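Local coordinates for S-M checkpoint control protein RAD4 (PDB 4BU0), which acts as a phosphopeptide-reading adaptor in DNA replication and the DNA damage checkpoint, its first two BRCT domains binding the phosphorylated mediator Crb2, at residues 26-31 against 77-82; 38-43 against 57-62. All coordinates share one frame; numbering follows the deposited sequence.

Both contacts belong to the first BRCT domain and share no helix or strand. Contact 1 is a surface contact between helices 19-31 and 74-83; contact 2 is largely buried and sets Phe40 of segment 38-43 against helix 55-63. Along the chain contact 2 is nested within the loop that contact 1 closes; their centres are about 22 Å apart and their nearest atoms about 8 Å, so they do not touch. Contact 1 mixes lysine methylenes, over the face of one ring and at the edges of two, with a hydrogen bond, a water bridge and charged ends, whereas contact 2 has no hydrogen bond between its segments and rests on two phenylalanines and an alanine, next to the bound Crb2 phosphopeptide.

Contact 1 (26-31 against 77-82); sequences STKATK and VLYESW
With CG beside its backbone N (chi1 -70°) and the rest extended, Lys28 runs over the Tyr79 ring, which its own anti torsion (chi1 -177°) brings under the lysine. The two side chains cross at about a right angle. Lys28 CG makes a CH-pi contact 3.7 Å from the centroid of the Tyr79 ring, almost on the ring normal, with Lys28 CB 3.6 Å from Tyr79 CD1. Beyond the ring, Lys28 NZ pairs with Glu24 and also donates to a water, 2.8 Å away, that bridges to Glu80 OE1. Lys31, also extended in the conformer described, one of two modelled, takes the ring edge: its CD lies in the plane of the phenol, and NZ donates to Tyr79 OH at 2.8 Å. CG of the same chain meets the edge of the Trp82 indole, 3.8 Å from Trp82 CZ3. Lys31 O, 3.4 Å from Trp82 CH2, also accepts from Lys5. The contact joins the C-terminal part of helix 19-31 to helix 74-83, the axes of segments 26-31 and 77-82 crossing at 48°; nearby, Leu78 touches Leu7, and Trp82 touches Pro6 and Leu32.

Contact 2 (38-43 against 57-62); sequences SDFTKD and YKFAAK
Phe40 reaches helix 55-63 with the far end of its ring, at CE2 and CZ. Its CB points toward the helix, and CG stands anti to the backbone N (chi1 -177°), which carries the ring out from the short strand 40-41. CB, CG and the near ring carbons make no close approach to the helix segment. CE2 makes most of the contact: it lies 3.9 Å from Ala60 N, which sits at the ring edge near its plane, and 4.0 Å from the methyl carbon Ala60 CB. The same Phe40 CE2 is 4.1 Å from Phe59 CD1. CZ, at the end of the ring, shares both neighbours, with Ala60 CB at 4.1 Å and Phe59 CD1 at 4.2 Å.

Phe59, its own CG likewise anti to the backbone N, turns its ring edge toward the Phe40 face. The result is a T-shaped (edge-to-face) pair with centroids 5.7 Å apart and planes at 78°, in which Phe59 CD1 comes nearest, close to the end of the Phe40 ring. The cross-segment contact is apolar apart from the approach to the helix backbone.

Cys13 of the central strand 11-15 and Ile67 also pack on Phe40, while Ala60 rests on Leu47 of strand 46-49. Within segment 38-43, a very short hydrogen bond (2.5 Å) from Thr41 OG1 to Asp43 OD1 links the strand to the loop after it.

Asp39 OD1 bonds to the backbone of the bound Crb2 peptide. Strand 40-41 lies outside the parallel four-stranded sheet of this BRCT fold, following its outermost strand 35-36 in the chain, and pairs antiparallel with the peptide. Phe40 thus links a peptide-binding strand of the BRCT domain to helix 55-63, while Phe59 of that helix also packs on an apolar peptide side chain.

Contact 1 (26-31 against 77-82)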
ATOM      1  N   SER A  26       3.171  -1.905 -19.402  1.00  9.89           N
ATOM      2  CA  SER A  26       2.605  -1.051 -20.436  0.63 10.17           C
ATOM      3  C   SER A  26       2.466  -1.820 -21.760  1.00 12.19           C
ATOM      4  O   SER A  26       1.429  -1.700 -22.434  1.00 12.38           O
ATOM      5  CB  SER A  26       3.448   0.205 -20.609  0.63 13.87           C
ATOM      6  OG  SER A  26       4.808  -0.103 -20.848  0.63 14.37           O
ATOM      7  N   THR A  27       3.478  -2.638 -22.136  1.00  9.45           N
ATOM      8  CA  THR A  27       3.406  -3.409 -23.374  0.83  8.60           C
ATOM      9  C   THR A  27       2.228  -4.401 -23.337  1.00  9.45           C
ATOM     10  O   THR A  27       1.445  -4.466 -24.271  1.00 10.53           O
ATOM     11  CB  THR A  27       4.744  -4.133 -23.581  0.83 12.26           C
ATOM     12  OG1 THR A  27       5.793  -3.146 -23.625  0.83 12.81           O
ATOM     13  CG2 THR A  27       4.753  -5.010 -24.821  0.83 13.31           C
ATOM     14  N   LYS A  28       2.107  -5.158 -22.244  1.00  7.83           N
ATOM     15  CA  LYS A  28       1.062  -6.167 -22.179  1.00  7.62           C
ATOM     16  C   LYS A  28      -0.318  -5.533 -22.030  1.00  7.64           C
ATOM     17  O   LYS A  28      -1.271  -6.034 -22.652  1.00  8.56           O
ATOM     18  CB  LYS A  28       1.351  -7.161 -21.046  1.00  9.19           C
ATOM     19  CG  LYS A  28       2.567  -8.049 -21.369  1.00  9.54           C
ATOM     20  CD  LYS A  28       2.965  -8.939 -20.195  1.00 10.70           C
ATOM     21  CE  LYS A  28       4.121  -9.818 -20.660  1.00 13.75           C
ATOM     22  NZ  LYS A  28       4.512 -10.833 -19.658  1.00 14.24           N
ATOM     23  N   ALA A  29      -0.421  -4.449 -21.219  1.00  7.22           N
ATOM     24  CA  ALA A  29      -1.742  -3.800 -21.060  1.00  7.21           C
ATOM     25  C   ALA A  29      -2.214  -3.219 -22.397  1.00  8.05           C
ATOM     26  O   ALA A  29      -3.397  -3.326 -22.728  1.00  8.79           O
ATOM     27  CB  ALA A  29      -1.667  -2.708 -20.016  1.00  8.11           C
ATOM     28  N   THR A  30      -1.271  -2.659 -23.187  1.00  7.30           N
ATOM     29  CA  THR A  30      -1.620  -2.073 -24.492  1.00  7.34           C
ATOM     30  C   THR A  30      -2.085  -3.176 -25.434  1.00  9.25           C
ATOM     31  O   THR A  30      -3.085  -2.989 -26.141  1.00 10.00           O
ATOM     32  CB  THR A  30      -0.432  -1.308 -25.039  1.00 10.70           C
ATOM     33  OG1 THR A  30      -0.153  -0.234 -24.125  1.00 10.50           O
ATOM     34  CG2 THR A  30      -0.704  -0.744 -26.452  1.00 11.99           C
ATOM     35  N   LYS A  31      -1.385  -4.347 -25.434  1.00  8.04           N
ATOM     36  CA  LYS A  31      -1.816  -5.433 -26.314  0.55  7.32           C
ATOM     37  C   LYS A  31      -3.218  -5.920 -25.893  1.00 10.34           C
ATOM     38  O   LYS A  31      -4.021  -6.314 -26.749  1.00 10.26           O
ATOM     39  CB  LYS A  31      -0.786  -6.580 -26.311  0.55  8.48           C
ATOM     40  CG  LYS A  31      -1.117  -7.684 -27.310  0.55  7.50           C
ATOM     41  CD  LYS A  31       0.066  -8.610 -27.526  0.55 12.64           C
ATOM     42  CE  LYS A  31      -0.415  -9.941 -28.041  0.55 15.04           C
ATOM     43  NZ  LYS A  31       0.681 -10.934 -28.108  0.55 19.77           N
ATOM     44  N   VAL A  77      -0.309 -11.653 -15.107  1.00  7.66           N
ATOM     45  CA  VAL A  77      -1.111 -12.850 -14.916  1.00  7.29           C
ATOM     46  C   VAL A  77      -2.314 -12.856 -15.897  1.00  9.99           C
ATOM     47  O   VAL A  77      -2.620 -13.887 -16.524  1.00 10.58           O
ATOM     48  CB  VAL A  77      -1.558 -13.021 -13.439  1.00 11.67           C
ATOM     49  CG1 VAL A  77      -2.576 -14.148 -13.288  1.00 12.11           C
ATOM     50  CG2 VAL A  77      -0.342 -13.287 -12.538  1.00 11.58           C
ATOM     51  N   LEU A  78      -3.007 -11.714 -16.036  1.00  7.33           N
ATOM     52  CA  LEU A  78      -4.138 -11.674 -16.956  1.00  7.83           C
ATOM     53  C   LEU A  78      -3.671 -11.884 -18.410  1.00  8.63           C
ATOM     54  O   LEU A  78      -4.289 -12.661 -19.162  1.00  8.42           O
ATOM     55  CB  LEU A  78      -4.828 -10.307 -16.819  1.00  7.64           C
ATOM     56  CG  LEU A  78      -5.926 -10.021 -17.832  1.00  9.01           C
ATOM     57  CD1 LEU A  78      -7.122 -11.012 -17.639  1.00 10.44           C
ATOM     58  CD2 LEU A  78      -6.410  -8.577 -17.668  1.00 10.49           C
ATOM     59  N   TYR A  79      -2.566 -11.215 -18.782  1.00  7.87           N
ATOM     60  CA  TYR A  79      -2.018 -11.389 -20.130  1.00  7.51           C
ATOM     61  C   TYR A  79      -1.692 -12.854 -20.394  1.00 10.55           C
ATOM     62  O   TYR A  79      -2.027 -13.371 -21.465  1.00 10.36           O
ATOM     63  CB  TYR A  79      -0.739 -10.563 -20.254  1.00  8.50           C
ATOM     64  CG  TYR A  79      -0.139 -10.633 -21.635  1.00 10.26           C
ATOM     65  CD1 TYR A  79      -0.582  -9.793 -22.647  1.00 10.49           C
ATOM     66  CD2 TYR A  79       0.896 -11.517 -21.921  1.00 10.65           C
ATOM     67  CE1 TYR A  79      -0.012  -9.824 -23.910  1.00 11.98           C
ATOM     68  CE2 TYR A  79       1.487 -11.546 -23.182  1.00 11.32           C
ATOM     69  CZ  TYR A  79       1.010 -10.718 -24.178  1.00 12.70           C
ATOM     70  OH  TYR A  79       1.596 -10.736 -25.426  1.00 13.72           O
ATOM     71  N   GLU A  80      -1.069 -13.537 -19.405  1.00  8.70           N
ATOM     72  CA  GLU A  80      -0.732 -14.940 -19.607  1.00  9.26           C
ATOM     73  C   GLU A  80      -1.958 -15.800 -19.886  1.00 12.12           C
ATOM     74  O   GLU A  80      -1.938 -16.640 -20.793  1.00 13.32           O
ATOM     75  CB  GLU A  80       0.010 -15.460 -18.381  1.00 11.28           C
ATOM     76  CG  GLU A  80       0.704 -16.778 -18.659  1.00 15.39           C
ATOM     77  CD  GLU A  80       1.762 -16.685 -19.744  1.00 32.72           C
ATOM     78  OE1 GLU A  80       2.446 -15.637 -19.853  1.00 29.77           O
ATOM     79  OE2 GLU A  80       1.857 -17.650 -20.532  1.00 33.10           O
ATOM     80  N   SER A  81      -3.058 -15.576 -19.152  1.00  9.99           N
ATOM     81  CA  SER A  81      -4.269 -16.359 -19.376  0.57  9.86           C
ATOM     82  C   SER A  81      -4.840 -16.080 -20.753  1.00 12.55           C
ATOM     83  O   SER A  81      -5.209 -17.011 -21.487  1.00 13.30           O
ATOM     84  CB  SER A  81      -5.319 -16.058 -18.309  0.57 14.20           C
ATOM     85  OG  SER A  81      -4.992 -16.675 -17.076  0.57 22.37           O
ATOM     86  N   TRP A  82      -4.877 -14.811 -21.140  1.00  8.60           N
ATOM     87  CA  TRP A  82      -5.423 -14.398 -22.413  1.00  8.88           C
ATOM     88  C   TRP A  82      -4.625 -14.937 -23.615  1.00 11.74           C
ATOM     89  O   TRP A  82      -5.226 -15.458 -24.557  1.00 11.01           O
ATOM     90  CB  TRP A  82      -5.432 -12.872 -22.422  1.00  9.71           C
ATOM     91  CG  TRP A  82      -5.957 -12.288 -23.691  1.00 10.33           C
ATOM     92  CD1 TRP A  82      -7.229 -12.398 -24.180  1.00 13.00           C
ATOM     93  CD2 TRP A  82      -5.252 -11.426 -24.583  1.00 10.76           C
ATOM     94  NE1 TRP A  82      -7.357 -11.651 -25.329  1.00 13.17           N
ATOM     95  CE2 TRP A  82      -6.162 -11.037 -25.595  1.00 14.59           C
ATOM     96  CE3 TRP A  82      -3.942 -10.912 -24.610  1.00 13.90           C
ATOM     97  CZ2 TRP A  82      -5.807 -10.147 -26.613  1.00 15.86           C
ATOM     98  CZ3 TRP A  82      -3.596 -10.027 -25.618  1.00 16.98           C
ATOM     99  CH2 TRP A  82      -4.509  -9.689 -26.631  1.00 17.80           C
TER
HETATM  100  O   HOH W   1       2.557 -12.604 -18.818  1.00 14.54           O

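Contact 2 (38-43 against 57-62)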
ATOM      1  N   SER A  38       1.434   7.551 -18.322  1.00 13.16           N
ATOM      2  CA  SER A  38       2.607   7.765 -17.474  0.69 13.39           C
ATOM      3  C   SER A  38       2.241   8.759 -16.365  1.00 17.47           C
ATOM      4  O   SER A  38       2.691   8.593 -15.227  1.00 17.62           O
ATOM      5  CB  SER A  38       3.778   8.260 -18.313  0.69 17.79           C
ATOM      6  OG  SER A  38       3.321   9.298 -19.160  0.69 21.14           O
ATOM      7  N   ASP A  39       1.431   9.778 -16.685  1.00 14.85           N
ATOM      8  CA  ASP A  39       0.892  10.721 -15.701  1.00 15.15           C
ATOM      9  C   ASP A  39      -0.383  10.120 -15.139  1.00 17.32           C
ATOM     10  O   ASP A  39      -1.084   9.358 -15.826  1.00 15.82           O
ATOM     11  CB  ASP A  39       0.560  12.097 -16.337  1.00 17.25           C
ATOM     12  CG  ASP A  39       1.747  12.899 -16.834  1.00 25.12           C
ATOM     13  OD1 ASP A  39       2.842  12.782 -16.240  1.00 24.60           O
ATOM     14  OD2 ASP A  39       1.568  13.689 -17.790  1.00 29.53           O
ATOM     15  N   PHE A  40      -0.737  10.496 -13.914  1.00 12.86           N
ATOM     16  CA  PHE A  40      -1.996  10.075 -13.371  1.00 12.45           C
ATOM     17  C   PHE A  40      -3.033  11.078 -13.912  1.00 18.15           C
ATOM     18  O   PHE A  40      -3.133  12.198 -13.403  1.00 17.84           O
ATOM     19  CB  PHE A  40      -1.891  10.059 -11.834  1.00 13.80           C
ATOM     20  CG  PHE A  40      -3.072   9.592 -11.010  1.00 15.12           C
ATOM     21  CD1 PHE A  40      -4.346   9.501 -11.563  1.00 16.26           C
ATOM     22  CD2 PHE A  40      -2.921   9.293  -9.656  1.00 17.78           C
ATOM     23  CE1 PHE A  40      -5.442   9.100 -10.789  1.00 18.35           C
ATOM     24  CE2 PHE A  40      -4.018   8.910  -8.880  1.00 20.29           C
ATOM     25  CZ  PHE A  40      -5.265   8.780  -9.454  1.00 17.59           C
ATOM     26  N   THR A  41      -3.772  10.688 -14.954  1.00 14.16           N
ATOM     27  CA  THR A  41      -4.781  11.561 -15.547  1.00 14.08           C
ATOM     28  C   THR A  41      -6.152  11.291 -14.933  1.00 18.38           C
ATOM     29  O   THR A  41      -6.374  10.260 -14.297  1.00 16.41           O
ATOM     30  CB  THR A  41      -4.800  11.374 -17.069  1.00 19.66           C
ATOM     31  OG1 THR A  41      -5.213  10.033 -17.313  1.00 21.67           O
ATOM     32  CG2 THR A  41      -3.443  11.639 -17.722  1.00 21.56           C
ATOM     33  N   LYS A  42      -7.106  12.228 -15.122  1.00 17.01           N
ATOM     34  CA  LYS A  42      -8.447  12.078 -14.569  1.00 17.95           C
ATOM     35  C   LYS A  42      -9.159  10.796 -15.001  1.00 21.05           C
ATOM     36  O   LYS A  42      -9.993  10.280 -14.249  1.00 22.19           O
ATOM     37  CB  LYS A  42      -9.307  13.290 -14.972  1.00 21.55           C
ATOM     38  CG  LYS A  42     -10.420  13.600 -13.981  1.00 43.11           C
ATOM     39  N   ASP A  43      -8.806  10.257 -16.192  1.00 18.28           N
ATOM     40  CA  ASP A  43      -9.502   9.076 -16.677  1.00 18.43           C
ATOM     41  C   ASP A  43      -8.866   7.748 -16.268  1.00 17.85           C
ATOM     42  O   ASP A  43      -9.428   6.706 -16.606  1.00 16.63           O
ATOM     43  CB  ASP A  43      -9.690   9.133 -18.192  1.00 21.37           C
ATOM     44  CG  ASP A  43      -8.432   9.188 -19.018  1.00 32.26           C
ATOM     45  OD1 ASP A  43      -7.380   9.582 -18.478  1.00 34.86           O
ATOM     46  OD2 ASP A  43      -8.508   8.891 -20.220  1.00 39.74           O
ATOM     47  N   TYR A  57      -0.193   7.580  -5.310  1.00 11.55           N
ATOM     48  CA  TYR A  57      -0.941   6.753  -4.384  1.00 10.58           C
ATOM     49  C   TYR A  57      -1.746   7.610  -3.426  1.00 11.67           C
ATOM     50  O   TYR A  57      -2.919   7.343  -3.185  1.00 11.44           O
ATOM     51  CB  TYR A  57       0.031   5.847  -3.602  1.00 10.97           C
ATOM     52  CG  TYR A  57      -0.661   4.842  -2.712  1.00  9.71           C
ATOM     53  CD1 TYR A  57      -1.217   5.225  -1.486  1.00  9.98           C
ATOM     54  CD2 TYR A  57      -0.696   3.493  -3.050  1.00 10.20           C
ATOM     55  CE1 TYR A  57      -1.851   4.300  -0.662  1.00  8.25           C
ATOM     56  CE2 TYR A  57      -1.310   2.550  -2.217  1.00 10.04           C
ATOM     57  CZ  TYR A  57      -1.854   2.958  -1.004  1.00 10.56           C
ATOM     58  OH  TYR A  57      -2.455   2.035  -0.174  1.00 10.61           O
ATOM     59  N   LYS A  58      -1.104   8.655  -2.872  1.00 11.05           N
ATOM     60  CA  LYS A  58      -1.802   9.514  -1.915  1.00 10.92           C
ATOM     61  C   LYS A  58      -3.052  10.155  -2.531  1.00 13.67           C
ATOM     62  O   LYS A  58      -4.080  10.269  -1.860  1.00 13.56           O
ATOM     63  CB  LYS A  58      -0.869  10.595  -1.387  1.00 12.93           C
ATOM     64  CG  LYS A  58       0.216  10.044  -0.442  1.00 14.22           C
ATOM     65  CD  LYS A  58       1.168  11.168  -0.030  1.00 17.49           C
ATOM     66  CE  LYS A  58       2.324  10.604   0.766  1.00 24.42           C
ATOM     67  NZ  LYS A  58       3.257  11.687   1.184  1.00 37.10           N
ATOM     68  N   PHE A  59      -2.959  10.596  -3.816  1.00 13.72           N
ATOM     69  CA  PHE A  59      -4.107  11.214  -4.475  1.00 14.27           C
ATOM     70  C   PHE A  59      -5.250  10.224  -4.620  1.00 15.30           C
ATOM     71  O   PHE A  59      -6.395  10.545  -4.333  1.00 16.25           O
ATOM     72  CB  PHE A  59      -3.702  11.738  -5.867  1.00 16.96           C
ATOM     73  CG  PHE A  59      -4.749  12.667  -6.440  1.00 19.95           C
ATOM     74  CD1 PHE A  59      -5.859  12.163  -7.109  1.00 24.29           C
ATOM     75  CD2 PHE A  59      -4.661  14.042  -6.243  1.00 24.18           C
ATOM     76  CE1 PHE A  59      -6.865  13.024  -7.581  1.00 24.91           C
ATOM     77  CE2 PHE A  59      -5.654  14.898  -6.730  1.00 26.88           C
ATOM     78  CZ  PHE A  59      -6.755  14.379  -7.379  1.00 24.96           C
ATOM     79  N   ALA A  60      -4.951   8.987  -5.076  1.00 12.92           N
ATOM     80  CA  ALA A  60      -6.003   7.996  -5.207  1.00 12.73           C
ATOM     81  C   ALA A  60      -6.625   7.661  -3.856  1.00 16.61           C
ATOM     82  O   ALA A  60      -7.842   7.548  -3.767  1.00 16.60           O
ATOM     83  CB  ALA A  60      -5.452   6.727  -5.860  1.00 13.73           C
ATOM     84  N   ALA A  61      -5.790   7.524  -2.798  1.00 13.86           N
ATOM     85  CA  ALA A  61      -6.310   7.172  -1.469  1.00 14.94           C
ATOM     86  C   ALA A  61      -7.188   8.252  -0.886  1.00 19.45           C
ATOM     87  O   ALA A  61      -8.125   7.943  -0.172  1.00 18.98           O
ATOM     88  CB  ALA A  61      -5.163   6.899  -0.510  1.00 15.51           C
ATOM     89  N   LYS A  62      -6.871   9.503  -1.164  1.00 19.51           N
ATOM     90  CA  LYS A  62      -7.611  10.609  -0.578  1.00 21.47           C
ATOM     91  C   LYS A  62      -8.832  11.008  -1.400  1.00 27.82           C
ATOM     92  O   LYS A  62      -9.899  11.236  -0.827  1.00 28.62           O
ATOM     93  CB  LYS A  62      -6.661  11.804  -0.441  1.00 25.10           C
ATOM     94  CG  LYS A  62      -7.176  12.920   0.459  1.00 32.34           C
ATOM     95  CD  LYS A  62      -6.155  14.041   0.603  1.00 34.66           C
ATOM     96  CE  LYS A  62      -5.294  13.846   1.833  1.00 33.33           C
ATOM     97  NZ  LYS A  62      -4.268  14.917   1.984  1.00 31.50           N
TER